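ATP-dependent DNA helicase uvsW (Enterobacteria phage T4, PDB 1RIF) couples ATP hydrolysis to 3'-5' translocation and unwinding of duplex DNA, driving branch migration of Holliday junctions during recombination-dependent repair of the viral genome. Local coordinates at residues E19-A33 with W47-L60. The protein carries 1 engineered substitution. Residues are numbered along the deposited sequence; the frame is centred on the assembly and turned at random.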
ATOM      1  N   GLU A  19     -16.330  20.812 -15.440  1.00 42.98           N
ATOM      2  CA  GLU A  19     -16.139  21.451 -14.150  1.00 42.73           C
ATOM      3  C   GLU A  19     -17.299  21.043 -13.261  1.00 40.88           C
ATOM      4  O   GLU A  19     -17.186  21.019 -12.040  1.00 41.24           O
ATOM      5  CB  GLU A  19     -16.102  22.972 -14.309  1.00 45.19           C
ATOM      6  CG  GLU A  19     -15.699  23.740 -13.048  1.00 48.97           C
ATOM      7  CD  GLU A  19     -14.275  23.430 -12.586  1.00 51.66           C
ATOM      8  OE1 GLU A  19     -13.777  24.141 -11.682  1.00 52.16           O
ATOM      9  OE2 GLU A  19     -13.658  22.478 -13.123  1.00 52.26           O
ATOM     10  N   SER A  20     -18.418  20.709 -13.891  1.00 39.98           N
ATOM     11  CA  SER A  20     -19.610  20.300 -13.164  1.00 38.59           C
ATOM     12  C   SER A  20     -19.459  18.897 -12.589  1.00 38.28           C
ATOM     13  O   SER A  20     -19.791  18.652 -11.426  1.00 38.51           O
ATOM     14  CB  SER A  20     -20.820  20.325 -14.095  1.00 38.74           C
ATOM     15  OG  SER A  20     -20.652  19.390 -15.148  1.00 39.41           O
ATOM     16  N   THR A  21     -18.966  17.973 -13.408  1.00 36.12           N
ATOM     17  CA  THR A  21     -18.804  16.600 -12.960  1.00 35.67           C
ATOM     18  C   THR A  21     -17.664  16.535 -11.949  1.00 34.59           C
ATOM     19  O   THR A  21     -17.673  15.703 -11.037  1.00 34.74           O
ATOM     20  CB  THR A  21     -18.509  15.648 -14.143  1.00 35.92           C
ATOM     21  OG1 THR A  21     -17.107  15.656 -14.425  1.00 38.79           O
ATOM     22  CG2 THR A  21     -19.267  16.091 -15.387  1.00 34.14           C
ATOM     23  N   PHE A  22     -16.692  17.430 -12.107  1.00 32.44           N
ATOM     24  CA  PHE A  22     -15.552  17.482 -11.202  1.00 31.73           C
ATOM     25  C   PHE A  22     -16.002  17.748  -9.770  1.00 31.24           C
ATOM     26  O   PHE A  22     -15.518  17.123  -8.825  1.00 30.52           O
ATOM     27  CB  PHE A  22     -14.578  18.579 -11.613  1.00 31.48           C
ATOM     28  CG  PHE A  22     -13.470  18.792 -10.622  1.00 32.92           C
ATOM     29  CD1 PHE A  22     -12.468  17.834 -10.463  1.00 32.93           C
ATOM     30  CD2 PHE A  22     -13.449  19.925  -9.817  1.00 32.76           C
ATOM     31  CE1 PHE A  22     -11.464  18.002  -9.516  1.00 32.91           C
ATOM     32  CE2 PHE A  22     -12.448  20.103  -8.865  1.00 33.57           C
ATOM     33  CZ  PHE A  22     -11.453  19.141  -8.713  1.00 33.34           C
ATOM     34  N   HIS A  23     -16.929  18.680  -9.608  1.00 31.12           N
ATOM     35  CA  HIS A  23     -17.424  19.006  -8.283  1.00 31.66           C
ATOM     36  C   HIS A  23     -18.238  17.863  -7.706  1.00 31.45           C
ATOM     37  O   HIS A  23     -18.250  17.653  -6.494  1.00 31.65           O
ATOM     38  CB  HIS A  23     -18.225  20.302  -8.346  1.00 32.45           C
ATOM     39  CG  HIS A  23     -17.380  21.493  -8.676  1.00 34.47           C
ATOM     40  ND1 HIS A  23     -17.881  22.622  -9.285  1.00 36.98           N
ATOM     41  CD2 HIS A  23     -16.058  21.719  -8.493  1.00 34.77           C
ATOM     42  CE1 HIS A  23     -16.902  23.492  -9.465  1.00 37.18           C
ATOM     43  NE2 HIS A  23     -15.787  22.967  -8.994  1.00 36.00           N
ATOM     44  N   GLU A  24     -18.906  17.110  -8.572  1.00 31.09           N
ATOM     45  CA  GLU A  24     -19.689  15.972  -8.116  1.00 29.81           C
ATOM     46  C   GLU A  24     -18.712  14.912  -7.636  1.00 27.82           C
ATOM     47  O   GLU A  24     -18.903  14.303  -6.587  1.00 26.99           O
ATOM     48  CB  GLU A  24     -20.529  15.430  -9.259  1.00 32.46           C
ATOM     49  CG  GLU A  24     -21.465  16.468  -9.844  1.00 36.42           C
ATOM     50  CD  GLU A  24     -22.288  15.918 -10.986  1.00 38.37           C
ATOM     51  OE1 GLU A  24     -21.684  15.414 -11.959  1.00 39.04           O
ATOM     52  OE2 GLU A  24     -23.536  15.988 -10.908  1.00 41.27           O
ATOM     53  N   LEU A  25     -17.654  14.711  -8.416  1.00 27.43           N
ATOM     54  CA  LEU A  25     -16.613  13.741  -8.083  1.00 26.15           C
ATOM     55  C   LEU A  25     -15.865  14.134  -6.815  1.00 25.65           C
ATOM     56  O   LEU A  25     -15.464  13.279  -6.022  1.00 24.59           O
ATOM     57  CB  LEU A  25     -15.612  13.636  -9.231  1.00 26.49           C
ATOM     58  CG  LEU A  25     -15.993  12.774 -10.434  1.00 26.68           C
ATOM     59  CD1 LEU A  25     -15.056  13.077 -11.592  1.00 26.66           C
ATOM     60  CD2 LEU A  25     -15.923  11.307 -10.048  1.00 26.59           C
ATOM     61  N   ARG A  26     -15.675  15.438  -6.642  1.00 24.17           N
ATOM     62  CA  ARG A  26     -14.966  15.980  -5.487  1.00 23.72           C
ATOM     63  C   ARG A  26     -15.741  15.764  -4.198  1.00 22.71           C
ATOM     64  O   ARG A  26     -15.148  15.578  -3.138  1.00 21.93           O
ATOM     65  CB  ARG A  26     -14.695  17.474  -5.706  1.00 24.21           C
ATOM     66  CG  ARG A  26     -14.008  18.164  -4.550  1.00 25.78           C
ATOM     67  CD  ARG A  26     -13.663  19.603  -4.888  1.00 25.72           C
ATOM     68  NE  ARG A  26     -13.164  20.306  -3.711  1.00 28.88           N
ATOM     69  CZ  ARG A  26     -13.933  20.819  -2.752  1.00 30.03           C
ATOM     70  NH1 ARG A  26     -15.255  20.718  -2.830  1.00 29.35           N
ATOM     71  NH2 ARG A  26     -13.377  21.418  -1.700  1.00 31.59           N
ATOM     72  N   ASP A  27     -17.069  15.795  -4.289  1.00 23.03           N
ATOM     73  CA  ASP A  27     -17.918  15.575  -3.123  1.00 24.14           C
ATOM     74  C   ASP A  27     -18.044  14.078  -2.888  1.00 23.17           C
ATOM     75  O   ASP A  27     -18.091  13.616  -1.746  1.00 22.98           O
ATOM     76  CB  ASP A  27     -19.315  16.176  -3.329  1.00 25.28           C
ATOM     77  CG  ASP A  27     -19.297  17.696  -3.366  1.00 27.61           C
ATOM     78  OD1 ASP A  27     -18.331  18.292  -2.833  1.00 28.55           O
ATOM     79  OD2 ASP A  27     -20.252  18.296  -3.915  1.00 29.34           O
ATOM     80  N   PHE A  28     -18.094  13.332  -3.983  1.00 23.09           N
ATOM     81  CA  PHE A  28     -18.211  11.878  -3.936  1.00 23.77           C
ATOM     82  C   PHE A  28     -17.023  11.284  -3.175  1.00 22.62           C
ATOM     83  O   PHE A  28     -17.202  10.497  -2.249  1.00 23.23           O
ATOM     84  CB  PHE A  28     -18.267  11.317  -5.368  1.00 25.14           C
ATOM     85  CG  PHE A  28     -18.410   9.814  -5.438  1.00 27.96           C
ATOM     86  CD1 PHE A  28     -19.583   9.189  -5.030  1.00 28.33           C
ATOM     87  CD2 PHE A  28     -17.363   9.022  -5.904  1.00 28.95           C
ATOM     88  CE1 PHE A  28     -19.715   7.797  -5.085  1.00 28.55           C
ATOM     89  CE2 PHE A  28     -17.485   7.625  -5.964  1.00 29.21           C
ATOM     90  CZ  PHE A  28     -18.663   7.016  -5.552  1.00 28.57           C
ATOM     91  N   PHE A  29     -15.814  11.683  -3.557  1.00 22.95           N
ATOM     92  CA  PHE A  29     -14.606  11.177  -2.918  1.00 22.15           C
ATOM     93  C   PHE A  29     -14.137  12.007  -1.725  1.00 22.55           C
ATOM     94  O   PHE A  29     -12.968  12.359  -1.621  1.00 21.81           O
ATOM     95  CB  PHE A  29     -13.482  11.059  -3.950  1.00 23.05           C
ATOM     96  CG  PHE A  29     -13.688   9.944  -4.933  1.00 25.07           C
ATOM     97  CD1 PHE A  29     -14.021  10.215  -6.262  1.00 26.10           C
ATOM     98  CD2 PHE A  29     -13.572   8.611  -4.523  1.00 24.76           C
ATOM     99  CE1 PHE A  29     -14.235   9.166  -7.172  1.00 26.15           C
ATOM    100  CE2 PHE A  29     -13.784   7.558  -5.420  1.00 23.46           C
ATOM    101  CZ  PHE A  29     -14.115   7.834  -6.746  1.00 25.28           C
ATOM    102  N   SER A  30     -15.058  12.313  -0.822  1.00 20.77           N
ATOM    103  CA  SER A  30     -14.730  13.081   0.368  1.00 21.60           C
ATOM    104  C   SER A  30     -15.449  12.459   1.555  1.00 22.57           C
ATOM    105  O   SER A  30     -16.376  11.661   1.393  1.00 22.41           O
ATOM    106  CB  SER A  30     -15.188  14.533   0.231  1.00 21.15           C
ATOM    107  OG  SER A  30     -16.555  14.660   0.592  1.00 23.15           O
ATOM    108  N   PHE A  31     -15.007  12.818   2.752  1.00 22.25           N
ATOM    109  CA  PHE A  31     -15.631  12.322   3.957  1.00 21.25           C
ATOM    110  C   PHE A  31     -15.362  13.292   5.084  1.00 21.81           C
ATOM    111  O   PHE A  31     -14.439  14.101   5.025  1.00 20.41           O
ATOM    112  CB  PHE A  31     -15.136  10.907   4.300  1.00 22.54           C
ATOM    113  CG  PHE A  31     -13.660  10.812   4.577  1.00 23.58           C
ATOM    114  CD1 PHE A  31     -13.161  11.050   5.854  1.00 24.00           C
ATOM    115  CD2 PHE A  31     -12.767  10.471   3.557  1.00 23.53           C
ATOM    116  CE1 PHE A  31     -11.791  10.951   6.112  1.00 23.88           C
ATOM    117  CE2 PHE A  31     -11.402  10.370   3.803  1.00 21.34           C
ATOM    118  CZ  PHE A  31     -10.912  10.610   5.081  1.00 22.30           C
ATOM    119  N   GLU A  32     -16.197  13.214   6.103  1.00 22.36           N
ATOM    120  CA  GLU A  32     -16.099  14.074   7.262  1.00 22.15           C
ATOM    121  C   GLU A  32     -14.912  13.644   8.114  1.00 22.94           C
ATOM    122  O   GLU A  32     -14.785  12.470   8.450  1.00 23.05           O
ATOM    123  CB  GLU A  32     -17.383  13.929   8.059  1.00 25.15           C
ATOM    124  CG  GLU A  32     -17.767  15.098   8.903  1.00 29.29           C
ATOM    125  CD  GLU A  32     -19.060  14.830   9.644  1.00 32.64           C
ATOM    126  OE1 GLU A  32     -19.012  14.162  10.705  1.00 31.86           O
ATOM    127  OE2 GLU A  32     -20.121  15.272   9.147  1.00 33.61           O
ATOM    128  N   ALA A  33     -14.040  14.588   8.457  1.00 22.21           N
ATOM    129  CA  ALA A  33     -12.890  14.277   9.298  1.00 23.06           C
ATOM    130  C   ALA A  33     -13.358  14.156  10.752  1.00 23.86           C
ATOM    131  O   ALA A  33     -14.098  15.002  11.249  1.00 25.20           O
ATOM    132  CB  ALA A  33     -11.844  15.368   9.176  1.00 21.66           C
ATOM    133  N   TRP A  47     -11.417  25.763   6.048  1.00 22.18           N
ATOM    134  CA  TRP A  47     -11.780  24.358   5.932  1.00 20.98           C
ATOM    135  C   TRP A  47     -13.214  24.037   6.346  1.00 21.47           C
ATOM    136  O   TRP A  47     -13.700  24.527   7.367  1.00 19.82           O
ATOM    137  CB  TRP A  47     -10.799  23.531   6.757  1.00 20.19           C
ATOM    138  CG  TRP A  47     -10.900  22.061   6.561  1.00 19.37           C
ATOM    139  CD1 TRP A  47     -11.038  21.396   5.374  1.00 19.48           C
ATOM    140  CD2 TRP A  47     -10.767  21.059   7.571  1.00 20.03           C
ATOM    141  NE1 TRP A  47     -10.996  20.042   5.580  1.00 20.11           N
ATOM    142  CE2 TRP A  47     -10.828  19.803   6.920  1.00 21.08           C
ATOM    143  CE3 TRP A  47     -10.599  21.096   8.964  1.00 18.29           C
ATOM    144  CZ2 TRP A  47     -10.724  18.592   7.620  1.00 19.93           C
ATOM    145  CZ3 TRP A  47     -10.497  19.893   9.660  1.00 18.24           C
ATOM    146  CH2 TRP A  47     -10.560  18.659   8.989  1.00 19.21           C
ATOM    147  N   ASP A  48     -13.885  23.205   5.546  1.00 21.48           N
ATOM    148  CA  ASP A  48     -15.262  22.806   5.839  1.00 20.67           C
ATOM    149  C   ASP A  48     -15.340  21.501   6.646  1.00 20.64           C
ATOM    150  O   ASP A  48     -16.418  20.926   6.797  1.00 20.70           O
ATOM    151  CB  ASP A  48     -16.079  22.668   4.538  1.00 20.43           C
ATOM    152  CG  ASP A  48     -15.510  21.622   3.583  1.00 22.54           C
ATOM    153  OD1 ASP A  48     -14.506  20.967   3.936  1.00 23.41           O
ATOM    154  OD2 ASP A  48     -16.069  21.450   2.472  1.00 21.02           O
ATOM    155  N   GLY A  49     -14.199  21.045   7.160  1.00 18.47           N
ATOM    156  CA  GLY A  49     -14.161  19.827   7.955  1.00 17.68           C
ATOM    157  C   GLY A  49     -14.169  18.507   7.193  1.00 18.32           C
ATOM    158  O   GLY A  49     -14.182  17.439   7.806  1.00 16.85           O
ATOM    159  N   ARG A  50     -14.148  18.567   5.863  1.00 18.93           N
ATOM    160  CA  ARG A  50     -14.173  17.357   5.049  1.00 18.05           C
ATOM    161  C   ARG A  50     -12.846  17.083   4.370  1.00 18.79           C
ATOM    162  O   ARG A  50     -12.158  17.998   3.920  1.00 18.11           O
ATOM    163  CB  ARG A  50     -15.272  17.444   3.978  1.00 18.09           C
ATOM    164  CG  ARG A  50     -16.683  17.608   4.544  1.00 19.21           C
ATOM    165  CD  ARG A  50     -17.720  17.449   3.461  1.00 18.76           C
ATOM    166  NE  ARG A  50     -17.743  16.088   2.923  1.00 20.33           N
ATOM    167  CZ  ARG A  50     -18.424  15.077   3.458  1.00 17.91           C
ATOM    168  NH1 ARG A  50     -19.150  15.261   4.551  1.00 16.44           N
ATOM    169  NH2 ARG A  50     -18.380  13.878   2.893  1.00 17.67           N
ATOM    170  N   ILE A  51     -12.498  15.805   4.300  1.00 19.53           N
ATOM    171  CA  ILE A  51     -11.270  15.377   3.661  1.00 20.48           C
ATOM    172  C   ILE A  51     -11.603  15.024   2.223  1.00 20.01           C
ATOM    173  O   ILE A  51     -12.485  14.216   1.959  1.00 20.71           O
ATOM    174  CB  ILE A  51     -10.663  14.179   4.421  1.00 21.12           C
ATOM    175  CG1 ILE A  51     -10.074  14.690   5.742  1.00 21.87           C
ATOM    176  CG2 ILE A  51      -9.594  13.485   3.574  1.00 22.80           C
ATOM    177  CD1 ILE A  51      -9.732  13.610   6.720  1.00 23.42           C
ATOM    178  N   ARG A  52     -10.907  15.673   1.299  1.00 21.86           N
ATOM    179  CA  ARG A  52     -11.105  15.482  -0.135  1.00 22.37           C
ATOM    180  C   ARG A  52      -9.980  14.617  -0.730  1.00 22.89           C
ATOM    181  O   ARG A  52      -8.826  15.046  -0.808  1.00 22.58           O
ATOM    182  CB  ARG A  52     -11.133  16.858  -0.836  1.00 23.04           C
ATOM    183  CG  ARG A  52     -12.511  17.526  -1.035  1.00 25.19           C
ATOM    184  CD  ARG A  52     -13.341  17.572   0.221  1.00 25.61           C
ATOM    185  NE  ARG A  52     -14.384  18.605   0.230  1.00 25.20           N
ATOM    186  CZ  ARG A  52     -15.493  18.627  -0.518  1.00 25.91           C
ATOM    187  NH1 ARG A  52     -15.768  17.673  -1.399  1.00 23.03           N
ATOM    188  NH2 ARG A  52     -16.369  19.608  -0.347  1.00 26.69           N
ATOM    189  N   LEU A  53     -10.305  13.395  -1.139  1.00 21.92           N
ATOM    190  CA  LEU A  53      -9.293  12.525  -1.737  1.00 23.78           C
ATOM    191  C   LEU A  53      -9.051  12.928  -3.202  1.00 23.17           C
ATOM    192  O   LEU A  53      -8.029  12.592  -3.784  1.00 23.69           O
ATOM    193  CB  LEU A  53      -9.718  11.048  -1.626  1.00 22.48           C
ATOM    194  CG  LEU A  53      -9.776  10.539  -0.179  1.00 22.98           C
ATOM    195  CD1 LEU A  53     -10.304   9.120  -0.103  1.00 22.46           C
ATOM    196  CD2 LEU A  53      -8.377  10.611   0.410  1.00 24.48           C
ATOM    197  N   LEU A  54      -9.999  13.655  -3.788  1.00 24.48           N
ATOM    198  CA  LEU A  54      -9.862  14.138  -5.162  1.00 24.27           C
ATOM    199  C   LEU A  54      -9.501  15.628  -5.034  1.00 25.06           C
ATOM    200  O   LEU A  54     -10.353  16.441  -4.689  1.00 24.32           O
ATOM    201  CB  LEU A  54     -11.192  13.995  -5.912  1.00 24.67           C
ATOM    202  CG  LEU A  54     -11.183  13.927  -7.441  1.00 25.58           C
ATOM    203  CD1 LEU A  54     -12.369  14.707  -7.965  1.00 24.48           C
ATOM    204  CD2 LEU A  54      -9.881  14.482  -8.013  1.00 28.33           C
ATOM    205  N   ASP A  55      -8.248  15.986  -5.294  1.00 24.56           N
ATOM    206  CA  ASP A  55      -7.841  17.379  -5.166  1.00 25.69           C
ATOM    207  C   ASP A  55      -8.227  18.207  -6.397  1.00 25.81           C
ATOM    208  O   ASP A  55      -8.818  17.696  -7.348  1.00 24.48           O
ATOM    209  CB  ASP A  55      -6.327  17.472  -4.904  1.00 25.96           C
ATOM    210  CG  ASP A  55      -5.483  17.045  -6.102  1.00 26.74           C
ATOM    211  OD1 ASP A  55      -6.059  16.667  -7.139  1.00 28.93           O
ATOM    212  OD2 ASP A  55      -4.236  17.091  -6.008  1.00 26.88           O
ATOM    213  N   TYR A  56      -7.911  19.495  -6.371  1.00 26.73           N
ATOM    214  CA  TYR A  56      -8.240  20.357  -7.500  1.00 28.55           C
ATOM    215  C   TYR A  56      -7.328  20.098  -8.691  1.00 29.05           C
ATOM    216  O   TYR A  56      -7.560  20.613  -9.784  1.00 30.50           O
ATOM    217  CB  TYR A  56      -8.174  21.829  -7.091  1.00 28.45           C
ATOM    218  CG  TYR A  56      -9.316  22.248  -6.201  1.00 26.69           C
ATOM    219  CD1 TYR A  56      -9.130  22.426  -4.831  1.00 26.28           C
ATOM    220  CD2 TYR A  56     -10.590  22.455  -6.728  1.00 26.47           C
ATOM    221  CE1 TYR A  56     -10.184  22.808  -4.008  1.00 27.29           C
ATOM    222  CE2 TYR A  56     -11.652  22.836  -5.917  1.00 27.28           C
ATOM    223  CZ  TYR A  56     -11.440  23.011  -4.558  1.00 25.61           C
ATOM    224  OH  TYR A  56     -12.479  23.407  -3.755  1.00 27.10           O
ATOM    225  N   ASN A  57      -6.288  19.300  -8.476  1.00 30.34           N
ATOM    226  CA  ASN A  57      -5.376  18.944  -9.555  1.00 30.05           C
ATOM    227  C   ASN A  57      -6.000  17.772 -10.304  1.00 28.92           C
ATOM    228  O   ASN A  57      -5.398  17.219 -11.221  1.00 30.16           O
ATOM    229  CB  ASN A  57      -4.014  18.535  -8.998  1.00 34.04           C
ATOM    230  CG  ASN A  57      -3.229  19.710  -8.455  1.00 38.31           C
ATOM    231  OD1 ASN A  57      -2.709  20.529  -9.216  1.00 39.71           O
ATOM    232  ND2 ASN A  57      -3.145  19.806  -7.128  1.00 41.37           N
ATOM    233  N   ARG A  58      -7.217  17.410  -9.907  1.00 27.20           N
ATOM    234  CA  ARG A  58      -7.951  16.309 -10.515  1.00 26.40           C
ATOM    235  C   ARG A  58      -7.179  14.985 -10.395  1.00 24.72           C
ATOM    236  O   ARG A  58      -7.256  14.124 -11.272  1.00 22.09           O
ATOM    237  CB  ARG A  58      -8.267  16.629 -11.983  1.00 27.96           C
ATOM    238  CG  ARG A  58      -9.201  17.832 -12.173  1.00 30.38           C
ATOM    239  CD  ARG A  58      -9.425  18.143 -13.661  1.00 32.32           C
ATOM    240  NE  ARG A  58     -10.782  17.857 -14.155  1.00 32.03           N
ATOM    241  CZ  ARG A  58     -11.826  18.682 -14.046  1.00 30.05           C
ATOM    242  NH1 ARG A  58     -11.687  19.858 -13.454  1.00 31.32           N
ATOM    243  NH2 ARG A  58     -13.005  18.342 -14.548  1.00 23.03           N
ATOM    244  N   LEU A  59      -6.438  14.838  -9.300  1.00 22.95           N
ATOM    245  CA  LEU A  59      -5.672  13.627  -9.036  1.00 22.37           C
ATOM    246  C   LEU A  59      -6.408  12.828  -7.974  1.00 23.62           C
ATOM    247  O   LEU A  59      -6.860  13.381  -6.974  1.00 25.54           O
ATOM    248  CB  LEU A  59      -4.271  13.965  -8.535  1.00 20.86           C
ATOM    249  CG  LEU A  59      -3.337  14.665  -9.518  1.00 21.19           C
ATOM    250  CD1 LEU A  59      -2.012  14.951  -8.846  1.00 21.19           C
ATOM    251  CD2 LEU A  59      -3.127  13.795 -10.744  1.00 23.16           C
ATOM    252  N   LEU A  60      -6.526  11.525  -8.196  1.00 23.32           N
ATOM    253  CA  LEU A  60      -7.215  10.643  -7.262  1.00 23.39           C
ATOM    254  C   LEU A  60      -6.298   9.488  -6.851  1.00 24.08           C
ATOM    255  O   LEU A  60      -5.622   8.894  -7.693  1.00 24.07           O
ATOM    256  CB  LEU A  60      -8.464  10.077  -7.927  1.00 21.21           C
ATOM    257  CG  LEU A  60      -9.277   9.098  -7.089  1.00 19.90           C
ATOM    258  CD1 LEU A  60     -10.229   9.863  -6.190  1.00 18.53           C
ATOM    259  CD2 LEU A  60     -10.037   8.170  -8.008  1.00 18.07           C
TER
HETATM  260  O   HOH W   1     -10.542  19.065  -3.514  1.00 26.05           O
HETATM  261  O   HOH W   2     -12.572  14.994  -2.868  1.00 26.38           O
HETATM  262  O   HOH W   3     -18.642  20.333  -1.220  1.00 19.98           O
HETATM  263  O   HOH W   4     -19.605  17.526   6.543  1.00 27.34           O
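The Phe22 ring packs as a knob into the beta turn 55-58, against Asp55, Tyr56 and Arg58. With CG anti to the backbone N (chi1 173°), the ring leaves helix 19-28 and CZ stops 3.3 Å from Asp55 O at the ring edge, CE2 meets Tyr56 CD2, and the guanidinium of Arg58 lies over one face, the planes 22° apart. Arg58 NH1 also reaches Glu19 OE2 at 3.3 Å in a nearly coplanar salt bridge, while NH2 bonds Glu18 O. Leu54 CD1 drops onto Leu25 CB (3.6 Å), and Leu60 CD1 sits over a face of the Phe29 ring. The guanidinium of Arg26 is wedged between Tyr56 OH and the guanidinium of Arg52. Asp27 probably offsets part of the paired positive charge, its OD1 taking Arg52 NH1 at 3.0 Å through the anti lone pair. Arg50 NE and NH2 both grip Ser30 OG, each 3.0 Å away. On the other face of the strands, Ile51 CB rides over the Phe31 ring, 3.9 Å from its centroid. Strand 30-32, following the helix, pairs antiparallel with strand 50-52 through backbone bonds such as Ile51 N to Phe31 O, a two-stranded ribbon in the helicase's N-terminal UvsW region.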